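Putative c-1-tetrahydrofolate synthase, cytoplasmic (Leishmania major, PDB 4A26) probably catalyses the NADP-dependent oxidation of 5,10-methylenetetrahydrofolate and the hydrolysis of the resulting 5,10-methenyl form in one-carbon metabolism. Local coordinates at residues A[213-218]-A[236-241]; A[113-118]-A[126-131]; A[24-29]-A[288-293]. All coordinates share one frame; numbering follows the deposited sequence.

Contact 1 (A[213-218]-A[236-241])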
loop_
_atom_site.group_PDB
_atom_site.type_symbol
_atom_site.label_atom_id
_atom_site.label_comp_id
_atom_site.label_asym_id
_atom_site.label_seq_id
_atom_site.Cartn_x
_atom_site.Cartn_y
_atom_site.Cartn_z
ATOM N N ILE A 213 1.317 1.132 -20.754
ATOM C CA ILE A 213 2.471 0.603 -20.046
ATOM C C ILE A 213 2.140 -0.823 -19.594
ATOM O O ILE A 213 0.983 -1.132 -19.295
ATOM C CB ILE A 213 2.831 1.514 -18.845
ATOM C CG1 ILE A 213 3.204 2.918 -19.362
ATOM C CG2 ILE A 213 3.958 0.908 -18.015
ATOM C CD1 ILE A 213 3.590 3.909 -18.291
ATOM N N VAL A 214 3.142 -1.697 -19.580
ATOM C CA VAL A 214 2.957 -3.076 -19.135
ATOM C C VAL A 214 4.174 -3.529 -18.349
ATOM O O VAL A 214 5.311 -3.419 -18.825
ATOM C CB VAL A 214 2.767 -4.053 -20.310
ATOM C CG1 VAL A 214 2.580 -5.467 -19.785
ATOM C CG2 VAL A 214 1.584 -3.642 -21.178
ATOM N N ILE A 215 3.924 -4.044 -17.147
ATOM C CA ILE A 215 4.980 -4.538 -16.279
ATOM C C ILE A 215 4.764 -6.037 -16.124
ATOM O O ILE A 215 3.783 -6.469 -15.515
ATOM C CB ILE A 215 4.960 -3.836 -14.901
ATOM C CG1 ILE A 215 4.779 -2.322 -15.058
ATOM C CG2 ILE A 215 6.247 -4.099 -14.147
ATOM C CD1 ILE A 215 5.840 -1.662 -15.902
ATOM N N ALA A 216 5.664 -6.823 -16.711
ATOM C CA ALA A 216 5.575 -8.277 -16.662
ATOM C C ALA A 216 6.362 -8.808 -15.467
ATOM O O ALA A 216 7.593 -8.899 -15.514
ATOM C CB ALA A 216 6.092 -8.875 -17.951
ATOM N N ALA A 217 5.643 -9.156 -14.402
ATOM C CA ALA A 217 6.257 -9.565 -13.140
ATOM C C ALA A 217 5.685 -10.864 -12.582
ATOM O O ALA A 217 5.820 -11.130 -11.390
ATOM C CB ALA A 217 6.107 -8.451 -12.111
ATOM N N MET A 218 5.054 -11.676 -13.425
ATOM C CA MET A 218 4.428 -12.916 -12.947
ATOM C C MET A 218 5.465 -13.988 -12.631
ATOM O O MET A 218 5.287 -14.749 -11.685
ATOM C CB MET A 218 3.401 -13.450 -13.957
ATOM C CG MET A 218 2.104 -12.655 -13.999
ATOM S SD MET A 218 0.737 -13.384 -13.068
ATOM C CE MET A 218 1.496 -13.748 -11.480
ATOM N N VAL A 236 7.969 -3.404 -19.750
ATOM C CA VAL A 236 9.105 -3.726 -18.879
ATOM C C VAL A 236 9.004 -5.163 -18.368
ATOM O O VAL A 236 8.094 -5.503 -17.615
ATOM C CB VAL A 236 9.224 -2.763 -17.683
ATOM C CG1 VAL A 236 10.534 -3.014 -16.946
ATOM C CG2 VAL A 236 9.156 -1.323 -18.153
ATOM N N ASP A 237 9.953 -5.995 -18.789
ATOM C CA ASP A 237 9.978 -7.404 -18.427
ATOM C C ASP A 237 10.828 -7.589 -17.175
ATOM O O ASP A 237 12.048 -7.524 -17.233
ATOM C CB ASP A 237 10.547 -8.223 -19.594
ATOM C CG ASP A 237 10.269 -9.712 -19.472
ATOM O OD1 ASP A 237 10.018 -10.213 -18.355
ATOM O OD2 ASP A 237 10.300 -10.391 -20.514
ATOM N N VAL A 238 10.171 -7.817 -16.044
ATOM C CA VAL A 238 10.858 -8.013 -14.765
ATOM C C VAL A 238 10.987 -9.501 -14.401
ATOM O O VAL A 238 11.799 -9.875 -13.550
ATOM C CB VAL A 238 10.141 -7.258 -13.617
ATOM C CG1 VAL A 238 11.065 -7.121 -12.417
ATOM C CG2 VAL A 238 9.697 -5.881 -14.076
ATOM N N GLY A 239 10.193 -10.348 -15.048
ATOM C CA GLY A 239 10.289 -11.787 -14.844
ATOM C C GLY A 239 11.607 -12.357 -15.332
ATOM O O GLY A 239 12.156 -11.901 -16.327
ATOM N N THR A 240 12.109 -13.360 -14.615
ATOM C CA THR A 240 13.367 -14.027 -14.951
ATOM C C THR A 240 13.299 -15.493 -14.542
ATOM O O THR A 240 13.088 -15.797 -13.368
ATOM C CB THR A 240 14.552 -13.379 -14.221
ATOM O OG1 THR A 240 14.195 -13.131 -12.853
ATOM C CG2 THR A 240 14.944 -12.073 -14.893
ATOM N N THR A 241 13.471 -16.389 -15.510
ATOM C CA THR A 241 13.409 -17.828 -15.266
ATOM C C THR A 241 14.388 -18.571 -16.184
ATOM O O THR A 241 14.376 -18.353 -17.397
ATOM C CB THR A 241 11.994 -18.369 -15.542
ATOM O OG1 THR A 241 11.027 -17.586 -14.830
ATOM C CG2 THR A 241 11.880 -19.826 -15.125
#
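Ile215 and Val236 sit side by side on one face of a parallel sheet, where strand 213-216 runs next to strand 234-237. Val236 bonds through both its N and its O to the residues on either side of Ile215, as parallel pairing requires: its N donates to Val214 O (2.8 Å), and its O receives the N-H of Ala216 (2.9 Å). The Ile215 side chain shows how the two strands share their apolar face. From CB, the branch CG2 stands anti to the backbone N and meets CG2 of Val238 at 3.9 Å. The other branch, CG1, lies beside the backbone N (chi1 -45°) and carries CD1 to within 4.0 Å of Val236 CB. Beta-branched residues suit extended strands, and here their methyls face Val152 of helix 147-159, which covers this side of the sheet. On the other face lie Ala216 and Asp237; the small alanine CB stays 4.2 Å from Asp237 OD1. Beyond Asp237 the segment 236-241 turns, and Ala216 O accepts two bonds, from Val238 N (2.8 Å) and Gly239 N (3.0 Å). Both donors are tilted from its carbonyl plane by about 20°. This pair lies at the carboxyl end of central strands in a Rossmann-type domain, the edge at which such domains usually bind their dinucleotide. The buried Asp237 carboxylate is held by two backbone N-H groups, OD1 by Asp257 and OD2 by Val258. The chemistry therefore divides by face: hydrocarbon meets the helix, while the acid opposite probably keeps its charge because two peptide N-H groups point at it.

Contact 2 (A[113-118]-A[126-131])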
loop_
_atom_site.group_PDB
_atom_site.type_symbol
_atom_site.label_atom_id
_atom_site.label_comp_id
_atom_site.label_asym_id
_atom_site.label_seq_id
_atom_site.Cartn_x
_atom_site.Cartn_y
_atom_site.Cartn_z
ATOM N N ARG A 113 10.830 -11.303 11.691
ATOM C CA ARG A 113 11.214 -10.849 13.028
ATOM C C ARG A 113 12.611 -10.222 13.039
ATOM O O ARG A 113 12.840 -9.230 13.731
ATOM C CB ARG A 113 11.119 -12.015 14.026
ATOM C CG ARG A 113 11.700 -11.749 15.416
ATOM C CD ARG A 113 10.993 -12.573 16.501
ATOM N NE ARG A 113 11.901 -12.995 17.571
ATOM C CZ ARG A 113 12.409 -12.197 18.513
ATOM N NH1 ARG A 113 12.121 -10.897 18.544
ATOM N NH2 ARG A 113 13.224 -12.705 19.434
ATOM N N ALA A 114 13.535 -10.795 12.269
ATOM C CA ALA A 114 14.880 -10.231 12.130
ATOM C C ALA A 114 14.851 -8.900 11.384
ATOM O O ALA A 114 15.638 -8.008 11.681
ATOM C CB ALA A 114 15.797 -11.207 11.420
ATOM N N ILE A 115 13.944 -8.778 10.417
ATOM C CA ILE A 115 13.770 -7.542 9.650
ATOM C C ILE A 115 13.076 -6.433 10.453
ATOM O O ILE A 115 13.340 -5.249 10.237
ATOM C CB ILE A 115 12.965 -7.804 8.353
ATOM C CG1 ILE A 115 13.784 -8.656 7.376
ATOM C CG2 ILE A 115 12.575 -6.498 7.687
ATOM C CD1 ILE A 115 12.948 -9.368 6.324
ATOM N N GLU A 116 12.190 -6.814 11.372
ATOM C CA GLU A 116 11.447 -5.840 12.181
ATOM C C GLU A 116 12.396 -5.069 13.108
ATOM O O GLU A 116 12.146 -3.902 13.421
ATOM C CB GLU A 116 10.334 -6.529 12.990
ATOM C CG GLU A 116 8.997 -5.769 13.024
ATOM C CD GLU A 116 8.187 -5.881 11.723
ATOM O OE1 GLU A 116 8.759 -6.257 10.671
ATOM O OE2 GLU A 116 6.970 -5.585 11.750
ATOM N N LYS A 117 13.484 -5.725 13.522
ATOM C CA LYS A 117 14.535 -5.099 14.338
ATOM C C LYS A 117 15.198 -3.909 13.656
ATOM O O LYS A 117 15.674 -2.999 14.334
ATOM C CB LYS A 117 15.628 -6.113 14.709
ATOM C CG LYS A 117 15.419 -6.797 16.041
ATOM C CD LYS A 117 15.920 -5.954 17.214
ATOM C CE LYS A 117 15.525 -6.579 18.554
ATOM N NZ LYS A 117 16.018 -5.810 19.736
ATOM N N ILE A 118 15.257 -3.925 12.326
ATOM C CA ILE A 118 15.889 -2.834 11.588
ATOM C C ILE A 118 15.108 -1.549 11.832
ATOM O O ILE A 118 13.878 -1.551 11.830
ATOM C CB ILE A 118 15.957 -3.109 10.067
ATOM C CG1 ILE A 118 16.838 -4.328 9.771
ATOM C CG2 ILE A 118 16.508 -1.891 9.330
ATOM C CD1 ILE A 118 16.687 -4.864 8.358
ATOM N N ALA A 126 13.438 -1.578 2.056
ATOM C CA ALA A 126 12.048 -1.164 2.256
ATOM C C ALA A 126 11.137 -2.360 2.527
ATOM O O ALA A 126 10.041 -2.454 1.967
ATOM C CB ALA A 126 11.548 -0.380 1.054
ATOM N N LEU A 127 11.603 -3.265 3.386
ATOM C CA LEU A 127 10.882 -4.499 3.714
ATOM C C LEU A 127 9.972 -4.369 4.946
ATOM O O LEU A 127 9.124 -5.228 5.184
ATOM C CB LEU A 127 11.882 -5.643 3.927
ATOM C CG LEU A 127 12.579 -6.133 2.656
ATOM C CD1 LEU A 127 13.885 -6.846 2.986
ATOM C CD2 LEU A 127 11.656 -7.034 1.845
ATOM N N LEU A 128 10.161 -3.306 5.726
ATOM C CA LEU A 128 9.339 -3.050 6.907
ATOM C C LEU A 128 7.927 -2.631 6.496
ATOM O O LEU A 128 7.761 -1.924 5.500
ATOM C CB LEU A 128 9.961 -1.948 7.772
ATOM C CG LEU A 128 11.176 -2.322 8.624
ATOM C CD1 LEU A 128 11.786 -1.081 9.237
ATOM C CD2 LEU A 128 10.788 -3.303 9.709
ATOM N N PRO A 129 6.903 -3.079 7.245
ATOM C CA PRO A 129 5.525 -2.650 6.970
ATOM C C PRO A 129 5.326 -1.133 6.973
ATOM O O PRO A 129 4.624 -0.604 6.111
ATOM C CB PRO A 129 4.727 -3.295 8.102
ATOM C CG PRO A 129 5.495 -4.514 8.442
ATOM C CD PRO A 129 6.944 -4.181 8.224
ATOM N N VAL A 130 5.948 -0.444 7.925
ATOM C CA VAL A 130 5.838 1.013 8.010
ATOM C C VAL A 130 6.327 1.702 6.726
ATOM O O VAL A 130 5.705 2.656 6.261
ATOM C CB VAL A 130 6.559 1.576 9.267
ATOM C CG1 VAL A 130 8.057 1.292 9.216
ATOM C CG2 VAL A 130 6.286 3.064 9.421
ATOM N N ASN A 131 7.411 1.207 6.136
ATOM C CA ASN A 131 7.874 1.736 4.842
ATOM C C ASN A 131 6.922 1.360 3.702
ATOM O O ASN A 131 6.653 2.173 2.814
ATOM C CB ASN A 131 9.304 1.279 4.541
ATOM C CG ASN A 131 10.329 1.890 5.497
ATOM O OD1 ASN A 131 10.219 3.051 5.896
ATOM N ND2 ASN A 131 11.328 1.108 5.862
#
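Glu116 and Leu128 bring their CA atoms to 6.3 Å where helix 111-116 faces the turn that leads into helix 129-136, and Ile118 N bonds back to Ile115 O within 113-118. Leu128 does most of the touching, with its forked end laid against the main chain of 115-118. CG lies beside the backbone N (chi1 -76°), and from it the two methyls part company: CD2 rests against Ile115 O and, at 3.6 Å, Glu116 CA, whereas CD1 reaches Ile118 O at 3.4 Å. A branched, flexible leucine suits the place, since one methyl can meet each end of 115-118. Ile115 adds the apolar wall. Its CG2, anti to the backbone N, touches Leu127 CB at 3.9 Å and Leu128 CD2 at 4.2 Å, and the side chains of Ile115 and Leu128 point oppositely as they pass. Glu116 bends at chi2 (76°) and brings its carboxylate against the proline ring, with OE1 3.7 Å from Pro129 CD and OE2 3.8 Å from Pro129 CG. That acid does not end there: OE2 forms a salt bridge with Arg140 of the second subunit, which also packs on Pro129. Leu127 likewise meets Tyr137 of the second subunit. Leu128 is the N-cap and Pro129 the first residue of the helix, a position where proline's lack of an N-H costs no helical bond. Asp123 OD2 takes the N-H of Leu128 and also ND2 of Asn131. Altogether this is a helix-loop-helix connection, joining helix 111-116 to the capped start of helix 129-136 at the dimer interface.

Contact 3 (A[24-29]-A[288-293]); sequences DKVAAL and NTLEAF
Val26 and Leu290 are the closest backbone pair, 7.6 Å between CA atoms, where helix 24-29 and helix 288-293 run nearly parallel, crossing at 17° with axes 11.5 Å apart. This is a near-parallel helix pair joining the long N- and C-terminal helices, 11-32 and 279-297, of a chain that also holds a Rossmann-type NAD(P)-binding domain. Axes so far apart need long side chains to fill the gap, and leucine, lysine and phenylalanine supply them. Leu290 buries the most surface here. Its CG stands anti to the backbone N (chi1 -155°), and its two methyls take different partners. CD1 lies against the aliphatic part of Lys25, 3.8 Å from CD and 3.9 Å from CB, the two side chains meeting at about a right angle. CD2 meets Leu29 CD1 at 3.7 Å. Lysine fits this border because its methylenes can cover a buried leucine while the ammonium stays at the surface; NZ makes a long, weak ion pair with Glu287. Val26 is a shorter neighbour, its CG2 reaching Leu290 CG, and it also packs on Val65. Phe293 closes the far end and meets His97 edge-to-face. Leu29 and Phe293 pass in opposing directions; Leu29 CD1 comes to the ring obliquely, 3.8 Å from Phe293 CE2.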
loop_
_atom_site.group_PDB
_atom_site.type_symbol
_atom_site.label_atom_id
_atom_site.label_comp_id
_atom_site.label_asym_id
_atom_site.label_seq_id
_atom_site.Cartn_x
_atom_site.Cartn_y
_atom_site.Cartn_z
ATOM N N ASP A 24 29.630 10.815 -8.251
ATOM C CA ASP A 24 29.835 12.267 -8.188
ATOM C C ASP A 24 29.157 12.896 -6.971
ATOM O O ASP A 24 29.767 13.707 -6.274
ATOM C CB ASP A 24 29.330 12.943 -9.470
ATOM C CG ASP A 24 30.238 12.697 -10.669
ATOM O OD1 ASP A 24 31.224 11.942 -10.543
ATOM O OD2 ASP A 24 29.961 13.268 -11.745
ATOM N N LYS A 25 27.904 12.522 -6.718
ATOM C CA LYS A 25 27.161 13.044 -5.562
ATOM C C LYS A 25 27.870 12.719 -4.248
ATOM O O LYS A 25 28.080 13.604 -3.417
ATOM C CB LYS A 25 25.732 12.494 -5.533
ATOM C CG LYS A 25 24.813 13.100 -6.587
ATOM C CD LYS A 25 23.448 12.431 -6.573
ATOM C CE LYS A 25 22.602 12.845 -7.768
ATOM N NZ LYS A 25 21.298 12.117 -7.786
ATOM N N VAL A 26 28.242 11.454 -4.078
ATOM C CA VAL A 26 29.004 11.016 -2.909
ATOM C C VAL A 26 30.322 11.790 -2.758
ATOM O O VAL A 26 30.729 12.109 -1.644
ATOM C CB VAL A 26 29.288 9.498 -2.969
ATOM C CG1 VAL A 26 30.308 9.086 -1.914
ATOM C CG2 VAL A 26 27.995 8.714 -2.791
ATOM N N ALA A 27 30.974 12.092 -3.880
ATOM C CA ALA A 27 32.224 12.859 -3.875
ATOM C C ALA A 27 31.991 14.325 -3.515
ATOM O O ALA A 27 32.853 14.965 -2.914
ATOM C CB ALA A 27 32.913 12.757 -5.228
ATOM N N ALA A 28 30.833 14.854 -3.898
ATOM C CA ALA A 28 30.467 16.233 -3.587
ATOM C C ALA A 28 30.172 16.402 -2.098
ATOM O O ALA A 28 30.563 17.402 -1.497
ATOM C CB ALA A 28 29.262 16.672 -4.422
ATOM N N LEU A 29 29.484 15.423 -1.512
ATOM C CA LEU A 29 29.144 15.462 -0.085
ATOM C C LEU A 29 30.367 15.276 0.816
ATOM O O LEU A 29 30.392 15.772 1.940
ATOM C CB LEU A 29 28.085 14.407 0.250
ATOM C CG LEU A 29 26.703 14.597 -0.383
ATOM C CD1 LEU A 29 25.838 13.361 -0.155
ATOM C CD2 LEU A 29 26.011 15.840 0.158
ATOM N N ASN A 288 18.964 4.602 -2.732
ATOM C CA ASN A 288 18.290 4.499 -1.447
ATOM C C ASN A 288 19.255 4.804 -0.305
ATOM O O ASN A 288 18.934 5.572 0.594
ATOM C CB ASN A 288 17.681 3.097 -1.272
ATOM C CG ASN A 288 16.272 2.976 -1.872
ATOM O OD1 ASN A 288 15.840 3.817 -2.665
ATOM N ND2 ASN A 288 15.559 1.918 -1.492
ATOM N N THR A 289 20.447 4.217 -0.362
ATOM C CA THR A 289 21.454 4.391 0.689
ATOM C C THR A 289 22.058 5.791 0.709
ATOM O O THR A 289 22.490 6.259 1.763
ATOM C CB THR A 289 22.597 3.378 0.543
ATOM O OG1 THR A 289 22.055 2.071 0.329
ATOM C CG2 THR A 289 23.465 3.364 1.796
ATOM N N LEU A 290 22.107 6.452 -0.447
ATOM C CA LEU A 290 22.555 7.844 -0.508
ATOM C C LEU A 290 21.547 8.725 0.225
ATOM O O LEU A 290 21.920 9.483 1.115
ATOM C CB LEU A 290 22.719 8.321 -1.956
ATOM C CG LEU A 290 23.697 9.476 -2.230
ATOM C CD1 LEU A 290 23.414 10.079 -3.599
ATOM C CD2 LEU A 290 23.641 10.552 -1.174
ATOM N N GLU A 291 20.272 8.602 -0.149
ATOM C CA GLU A 291 19.185 9.363 0.482
ATOM C C GLU A 291 19.183 9.221 2.001
ATOM O O GLU A 291 18.908 10.189 2.708
ATOM C CB GLU A 291 17.817 8.943 -0.076
ATOM C CG GLU A 291 17.424 9.658 -1.369
ATOM C CD GLU A 291 16.112 9.141 -1.970
ATOM O OE1 GLU A 291 15.226 8.677 -1.204
ATOM O OE2 GLU A 291 15.973 9.209 -3.219
ATOM N N ALA A 292 19.486 8.021 2.494
ATOM C CA ALA A 292 19.594 7.780 3.935
ATOM C C ALA A 292 20.731 8.595 4.542
ATOM O O ALA A 292 20.554 9.236 5.573
ATOM C CB ALA A 292 19.809 6.301 4.212
ATOM N N PHE A 293 21.893 8.553 3.895
ATOM C CA PHE A 293 23.063 9.332 4.308
ATOM C C PHE A 293 22.803 10.828 4.152
ATOM O O PHE A 293 23.233 11.632 4.977
ATOM C CB PHE A 293 24.284 8.902 3.489
ATOM C CG PHE A 293 25.500 9.766 3.685
ATOM C CD1 PHE A 293 26.143 9.810 4.908
ATOM C CD2 PHE A 293 26.014 10.514 2.638
ATOM C CE1 PHE A 293 27.269 10.591 5.094
ATOM C CE2 PHE A 293 27.141 11.296 2.815
ATOM C CZ PHE A 293 27.770 11.334 4.046
#

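Overall arrangement
After strand 7-8 the chain forms helix 11-32; 258 residues separate 24-29 from 288-293, which contact 3 brings together. Everything else nests inside that span. Contact 2 comes first, closing a short loop of seven residues and tying helix 111-116 to helix 129-136. Contact 1 follows in series with it, its 17 intervening residues bringing two neighbouring sheet strands together. None of the loops cross. Contact 1 belongs to the Rossmann-type sheet, while contact 3 ties helix 11-32 to helix 279-297 and comes within about 5 Å of contact 2 (nearest atoms). Contact 1 lies farther away, its centre 26 Å from that of contact 2 and 30 Å from that of contact 3.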